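Local structure of nucleoside 2-deoxyribosyltransferase (Enterococcus faecalis, 7M5H) at residues 27-32 against 36-41; 75-80 against 88-93. The protein probably acts on N-glycosidic bonds of deoxynucleosides or deoxynucleotides, possibly as a 5-hydroxymethyl-dUMP N-hydrolase. All coordinates share one frame; numbering follows the deposited sequence.

Interaction 1: residues 27-32 against 36-41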
loop_
_atom_site.group_PDB
_atom_site.type_symbol
_atom_site.label_atom_id
_atom_site.label_comp_id
_atom_site.label_asym_id
_atom_site.label_seq_id
_atom_site.Cartn_x
_atom_site.Cartn_y
_atom_site.Cartn_z
ATOM N N GLU B 27 17.257 15.282 -14.113
ATOM C CA GLU B 27 17.858 16.418 -14.804
ATOM C C GLU B 27 18.714 17.251 -13.856
ATOM O O GLU B 27 19.825 17.660 -14.210
ATOM C CB GLU B 27 16.769 17.279 -15.447
ATOM C CG GLU B 27 17.230 18.669 -15.868
ATOM C CD GLU B 27 18.286 18.644 -16.959
ATOM O OE1 GLU B 27 18.385 17.628 -17.680
ATOM O OE2 GLU B 27 19.019 19.646 -17.098
ATOM N N GLN B 28 18.216 17.506 -12.644
ATOM C CA GLN B 28 18.999 18.258 -11.667
ATOM C C GLN B 28 20.242 17.487 -11.240
ATOM O O GLN B 28 21.309 18.081 -11.042
ATOM C CB GLN B 28 18.141 18.595 -10.449
ATOM C CG GLN B 28 17.025 19.586 -10.716
ATOM C CD GLN B 28 16.192 19.854 -9.479
ATOM O OE1 GLN B 28 15.066 19.372 -9.361
ATOM N NE2 GLN B 28 16.744 20.621 -8.545
ATOM N N ILE B 29 20.124 16.167 -11.085
ATOM C CA ILE B 29 21.267 15.364 -10.658
ATOM C C ILE B 29 22.357 15.385 -11.721
ATOM O O ILE B 29 23.543 15.561 -11.419
ATOM C CB ILE B 29 20.825 13.925 -10.334
ATOM C CG1 ILE B 29 19.818 13.919 -9.183
ATOM C CG2 ILE B 29 22.031 13.061 -9.996
ATOM C CD1 ILE B 29 19.324 12.537 -8.814
ATOM N N ARG B 30 21.968 15.209 -12.987
ATOM C CA ARG B 30 22.948 15.197 -14.065
ATOM C C ARG B 30 23.601 16.562 -14.253
ATOM O O ARG B 30 24.738 16.639 -14.731
ATOM C CB ARG B 30 22.289 14.731 -15.363
ATOM C CG ARG B 30 21.990 13.238 -15.395
ATOM C CD ARG B 30 21.078 12.870 -16.555
ATOM N NE ARG B 30 20.930 11.424 -16.694
ATOM C CZ ARG B 30 19.969 10.834 -17.400
ATOM N NH1 ARG B 30 19.056 11.566 -18.024
ATOM N NH2 ARG B 30 19.914 9.511 -17.472
ATOM N N GLN B 31 22.912 17.640 -13.879
ATOM C CA GLN B 31 23.486 18.976 -13.982
ATOM C C GLN B 31 24.484 19.284 -12.875
ATOM O O GLN B 31 25.145 20.326 -12.935
ATOM C CB GLN B 31 22.378 20.032 -13.978
ATOM C CG GLN B 31 21.631 20.139 -15.292
ATOM C CD GLN B 31 22.562 20.371 -16.466
ATOM O OE1 GLN B 31 23.382 21.289 -16.453
ATOM N NE2 GLN B 31 22.448 19.529 -17.487
ATOM N N LEU B 32 24.607 18.414 -11.870
ATOM C CA LEU B 32 25.578 18.648 -10.806
ATOM C C LEU B 32 27.004 18.505 -11.321
ATOM O O LEU B 32 27.850 19.376 -11.086
ATOM C CB LEU B 32 25.332 17.684 -9.646
ATOM C CG LEU B 32 24.165 17.990 -8.708
ATOM C CD1 LEU B 32 24.031 16.895 -7.662
ATOM C CD2 LEU B 32 24.361 19.345 -8.047
ATOM N N ILE B 36 28.781 12.277 -13.798
ATOM C CA ILE B 36 27.662 11.471 -13.324
ATOM C C ILE B 36 27.067 10.719 -14.508
ATOM O O ILE B 36 26.628 11.330 -15.488
ATOM C CB ILE B 36 26.601 12.341 -12.632
ATOM C CG1 ILE B 36 27.139 12.878 -11.304
ATOM C CG2 ILE B 36 25.318 11.548 -12.415
ATOM C CD1 ILE B 36 26.161 13.756 -10.558
ATOM N N ASP B 37 27.060 9.393 -14.417
ATOM C CA ASP B 37 26.437 8.519 -15.409
ATOM C C ASP B 37 25.234 7.866 -14.731
ATOM O O ASP B 37 25.340 6.788 -14.146
ATOM C CB ASP B 37 27.426 7.477 -15.929
ATOM C CG ASP B 37 26.796 6.518 -16.923
ATOM O OD1 ASP B 37 25.735 6.852 -17.490
ATOM O OD2 ASP B 37 27.363 5.425 -17.133
ATOM N N LEU B 38 24.085 8.531 -14.813
ATOM C CA LEU B 38 22.883 8.076 -14.128
ATOM C C LEU B 38 22.048 7.202 -15.055
ATOM O O LEU B 38 21.775 7.578 -16.198
ATOM C CB LEU B 38 22.061 9.269 -13.634
ATOM C CG LEU B 38 20.891 8.992 -12.682
ATOM C CD1 LEU B 38 20.674 10.176 -11.760
ATOM C CD2 LEU B 38 19.606 8.683 -13.441
ATOM N N TYR B 39 21.640 6.041 -14.551
ATOM C CA TYR B 39 20.741 5.143 -15.261
ATOM C C TYR B 39 19.328 5.341 -14.724
ATOM O O TYR B 39 19.090 5.185 -13.522
ATOM C CB TYR B 39 21.180 3.687 -15.103
ATOM C CG TYR B 39 20.297 2.696 -15.829
ATOM C CD1 TYR B 39 20.572 2.320 -17.137
ATOM C CD2 TYR B 39 19.189 2.133 -15.206
ATOM C CE1 TYR B 39 19.767 1.415 -17.805
ATOM C CE2 TYR B 39 18.379 1.231 -15.865
ATOM C CZ TYR B 39 18.672 0.874 -17.163
ATOM O OH TYR B 39 17.865 -0.027 -17.817
ATOM N N LEU B 40 18.399 5.683 -15.613
ATOM C CA LEU B 40 16.998 5.861 -15.252
ATOM C C LEU B 40 16.174 4.792 -15.955
ATOM O O LEU B 40 16.110 4.785 -17.199
ATOM C CB LEU B 40 16.508 7.261 -15.630
ATOM C CG LEU B 40 15.089 7.624 -15.189
ATOM C CD1 LEU B 40 14.923 7.410 -13.697
ATOM C CD2 LEU B 40 14.764 9.062 -15.563
ATOM N N PRO B 41 15.541 3.875 -15.219
ATOM C CA PRO B 41 14.857 2.743 -15.872
ATOM C C PRO B 41 13.809 3.144 -16.896
ATOM O O PRO B 41 13.655 2.447 -17.908
ATOM C CB PRO B 41 14.228 1.995 -14.690
ATOM C CG PRO B 41 15.117 2.320 -13.532
ATOM C CD PRO B 41 15.560 3.741 -13.751
HETATM O O HOH W 1 23.611 10.642 -16.626
#

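Interaction 2: residues 75-80 against 88-93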
loop_
_atom_site.group_PDB
_atom_site.type_symbol
_atom_site.label_atom_id
_atom_site.label_comp_id
_atom_site.label_asym_id
_atom_site.label_seq_id
_atom_site.Cartn_x
_atom_site.Cartn_y
_atom_site.Cartn_z
ATOM N N ALA B 75 17.377 6.335 -4.170
ATOM C CA ALA B 75 16.093 5.678 -3.973
ATOM C C ALA B 75 15.045 6.680 -3.516
ATOM O O ALA B 75 15.300 7.506 -2.635
ATOM C CB ALA B 75 16.207 4.542 -2.953
ATOM N N LEU B 76 13.863 6.600 -4.119
ATOM C CA LEU B 76 12.723 7.420 -3.732
ATOM C C LEU B 76 11.792 6.572 -2.874
ATOM O O LEU B 76 11.291 5.539 -3.331
ATOM C CB LEU B 76 11.996 7.960 -4.965
ATOM C CG LEU B 76 12.439 9.333 -5.489
ATOM C CD1 LEU B 76 13.955 9.453 -5.571
ATOM C CD2 LEU B 76 11.814 9.614 -6.847
ATOM N N LEU B 77 11.568 7.005 -1.633
ATOM C CA LEU B 77 10.811 6.225 -0.662
ATOM C C LEU B 77 9.358 6.663 -0.524
ATOM O O LEU B 77 8.589 5.983 0.164
ATOM C CB LEU B 77 11.484 6.298 0.716
ATOM C CG LEU B 77 12.966 5.932 0.815
ATOM C CD1 LEU B 77 13.424 5.980 2.266
ATOM C CD2 LEU B 77 13.235 4.563 0.209
ATOM N N ASP B 78 8.962 7.765 -1.155
ATOM C CA ASP B 78 7.633 8.320 -0.943
ATOM C C ASP B 78 6.552 7.399 -1.511
ATOM O O ASP B 78 6.816 6.462 -2.272
ATOM C CB ASP B 78 7.534 9.711 -1.566
ATOM C CG ASP B 78 8.110 10.789 -0.668
ATOM O OD1 ASP B 78 7.639 10.919 0.482
ATOM O OD2 ASP B 78 9.041 11.496 -1.105
ATOM N N GLY B 79 5.312 7.690 -1.128
ATOM C CA GLY B 79 4.180 6.854 -1.440
ATOM C C GLY B 79 3.490 6.410 -0.168
ATOM O O GLY B 79 4.003 6.611 0.938
ATOM N N PRO B 80 2.304 5.808 -0.290
ATOM C CA PRO B 80 1.656 5.252 0.909
ATOM C C PRO B 80 2.504 4.190 1.580
ATOM O O PRO B 80 2.467 4.052 2.809
ATOM C CB PRO B 80 0.339 4.679 0.367
ATOM C CG PRO B 80 0.596 4.444 -1.081
ATOM C CD PRO B 80 1.538 5.531 -1.516
ATOM N N SER B 88 13.193 -4.022 -2.508
ATOM C CA SER B 88 14.032 -5.161 -2.868
ATOM C C SER B 88 15.374 -4.705 -3.427
ATOM O O SER B 88 16.415 -5.293 -3.113
ATOM C CB SER B 88 13.307 -6.054 -3.876
ATOM O OG SER B 88 12.203 -6.708 -3.276
ATOM N N GLU B 89 15.368 -3.660 -4.261
ATOM C CA GLU B 89 16.619 -3.140 -4.805
ATOM C C GLU B 89 17.520 -2.588 -3.709
ATOM O O GLU B 89 18.749 -2.685 -3.809
ATOM C CB GLU B 89 16.330 -2.064 -5.852
ATOM C CG GLU B 89 15.810 -2.613 -7.173
ATOM C CD GLU B 89 15.339 -1.525 -8.121
ATOM O OE1 GLU B 89 14.947 -0.441 -7.640
ATOM O OE2 GLU B 89 15.362 -1.755 -9.349
ATOM N N ILE B 90 16.934 -2.005 -2.661
ATOM C CA ILE B 90 17.726 -1.546 -1.523
ATOM C C ILE B 90 18.379 -2.730 -0.822
ATOM O O ILE B 90 19.554 -2.673 -0.437
ATOM C CB ILE B 90 16.850 -0.724 -0.558
ATOM C CG1 ILE B 90 16.487 0.625 -1.184
ATOM C CG2 ILE B 90 17.549 -0.529 0.783
ATOM C CD1 ILE B 90 15.479 1.417 -0.379
ATOM N N GLY B 91 17.632 -3.823 -0.653
ATOM C CA GLY B 91 18.202 -5.007 -0.030
ATOM C C GLY B 91 19.336 -5.604 -0.842
ATOM O O GLY B 91 20.331 -6.073 -0.285
ATOM N N VAL B 92 19.201 -5.598 -2.170
ATOM C CA VAL B 92 20.287 -6.065 -3.027
ATOM C C VAL B 92 21.502 -5.158 -2.884
ATOM O O VAL B 92 22.641 -5.629 -2.775
ATOM C CB VAL B 92 19.820 -6.151 -4.493
ATOM C CG1 VAL B 92 21.001 -6.436 -5.409
ATOM C CG2 VAL B 92 18.750 -7.219 -4.654
ATOM N N ALA B 93 21.276 -3.842 -2.874
ATOM C CA ALA B 93 22.383 -2.896 -2.799
ATOM C C ALA B 93 23.135 -3.022 -1.481
ATOM O O ALA B 93 24.370 -2.971 -1.458
ATOM C CB ALA B 93 21.867 -1.470 -2.986
#

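Interaction 1: residues 27-32 against 36-41
The guanidinium of R30 meets the backbone of L38 with its edge. Its NH2 donates to L38 O at 3.0 Å. The bond is nearly straight, 170° at the hydrogen, and the acceptor lies in the guanidinium plane. Seen from the carbonyl, the donor stands above the peptide plane, about 41° out of it. L40 CB approaches the same group obliquely, at a longer distance. The R30 chain is extended from CG to NE, and this carries the charged end across the L38 side chain at about a right angle. NE comes to 3.9 Å from L38 CB. A water sits beside this arm. It accepts from L38 N at 2.8 Å, donates to I36 O, and takes a weak bond from R30 NE.

Alongside the polar end, I29, L32, I36 and L38 make an apolar contact. I29 and L38 cross at about a right angle, with I29 CG2 3.6 Å from L38 CD1. CG2 of I29 lies anti to the backbone N, while CG1 lies beside that N (chi1 -62°). This lets both CG2 and CD1 of I29 reach the same leucine methyl, L38 CD1. I36 CD1 reaches I29 O at 3.3 Å and L32 CB at 4.1 Å.

The contact packs the C-terminal part of helix 16-30 on edge strand 36-39, the second strand of a Rossmann-like beta-alpha-beta unit. L154 of helix 150-159 also touches I29 and L32. R30 NH2 has a second partner in a salt bridge to E43. The water links I36 O and L38 N on this side of the strand. One arginine nitrogen is thus shared by a strand carbonyl and a carboxylate, which probably keeps the guanidinium from rotating.

Interaction 2: residues 75-80 against 88-93
I90 CD1 touches two side chains of the 75-80 segment. It lies 3.9 Å from L77 CD2 and 4.1 Å from A75 CB. Both contacts are methyl against methyl. The side chains of L77 and I90 cross at about a right angle, and the atoms that touch are their terminal methyls, L77 CD2 and I90 CD1. The contact is small, burying about 80 Å² in all, and all three residues are buried.

The torsions of I90 explain its reach. CG1 is anti to the carbonyl carbon (chi1 -71°) and the chain runs on extended to CD1 (chi2 172°). The methyl is thereby carried away from the helix and toward the strand. A75 points its CB at the helix. L77 starts out less directly, but its CD2 branch comes nearer.

The next shell fixes these groups. A75 bonds through its backbone to V101 and L103, and L77 to L103, which anchors this end of the segment to strand 100-103. A75 also packs on V100, and L77 on A102. The helix turn is held by V92 N to S88 O at 3.0 Å and A93 N to E89 O at 2.9 Å. On another side of the turn, S88 OG bonds to A87 O and T136 OG1 of a second subunit.

Helix 134-141 of the same chain packs against the same side chains: I140 touches both L77 and I90, and T136 and L139 of this chain also touch I90. E89 meets helix 56-68 through D63 and V67. Helix 84-96 therefore leans on the end of strand 72-76, within the beta-alpha-beta unit that leads on to strand 100-103, with helix 134-141 alongside.

In the fold
From the N terminus, strand 5-10 leads into helix 16-30, and a short turn then brings the chain back to strand 36-39. Interaction 1 closes that turn at the edge of the parallel sheet. The chain next runs through helix 56-68 to strand 72-76. Interaction 2 closes the following connection, where helix 84-96 packs back on the strand it has just left. The two contacts are in series and neither encloses the other. The centres of interactions 1 and 2 are about 18 Å apart. They belong to two separate beta-alpha-beta units of one five-stranded sheet, with the crossover through helix 56-68 between them. Strand 5-10 lies between strands 36-39 and 72-76.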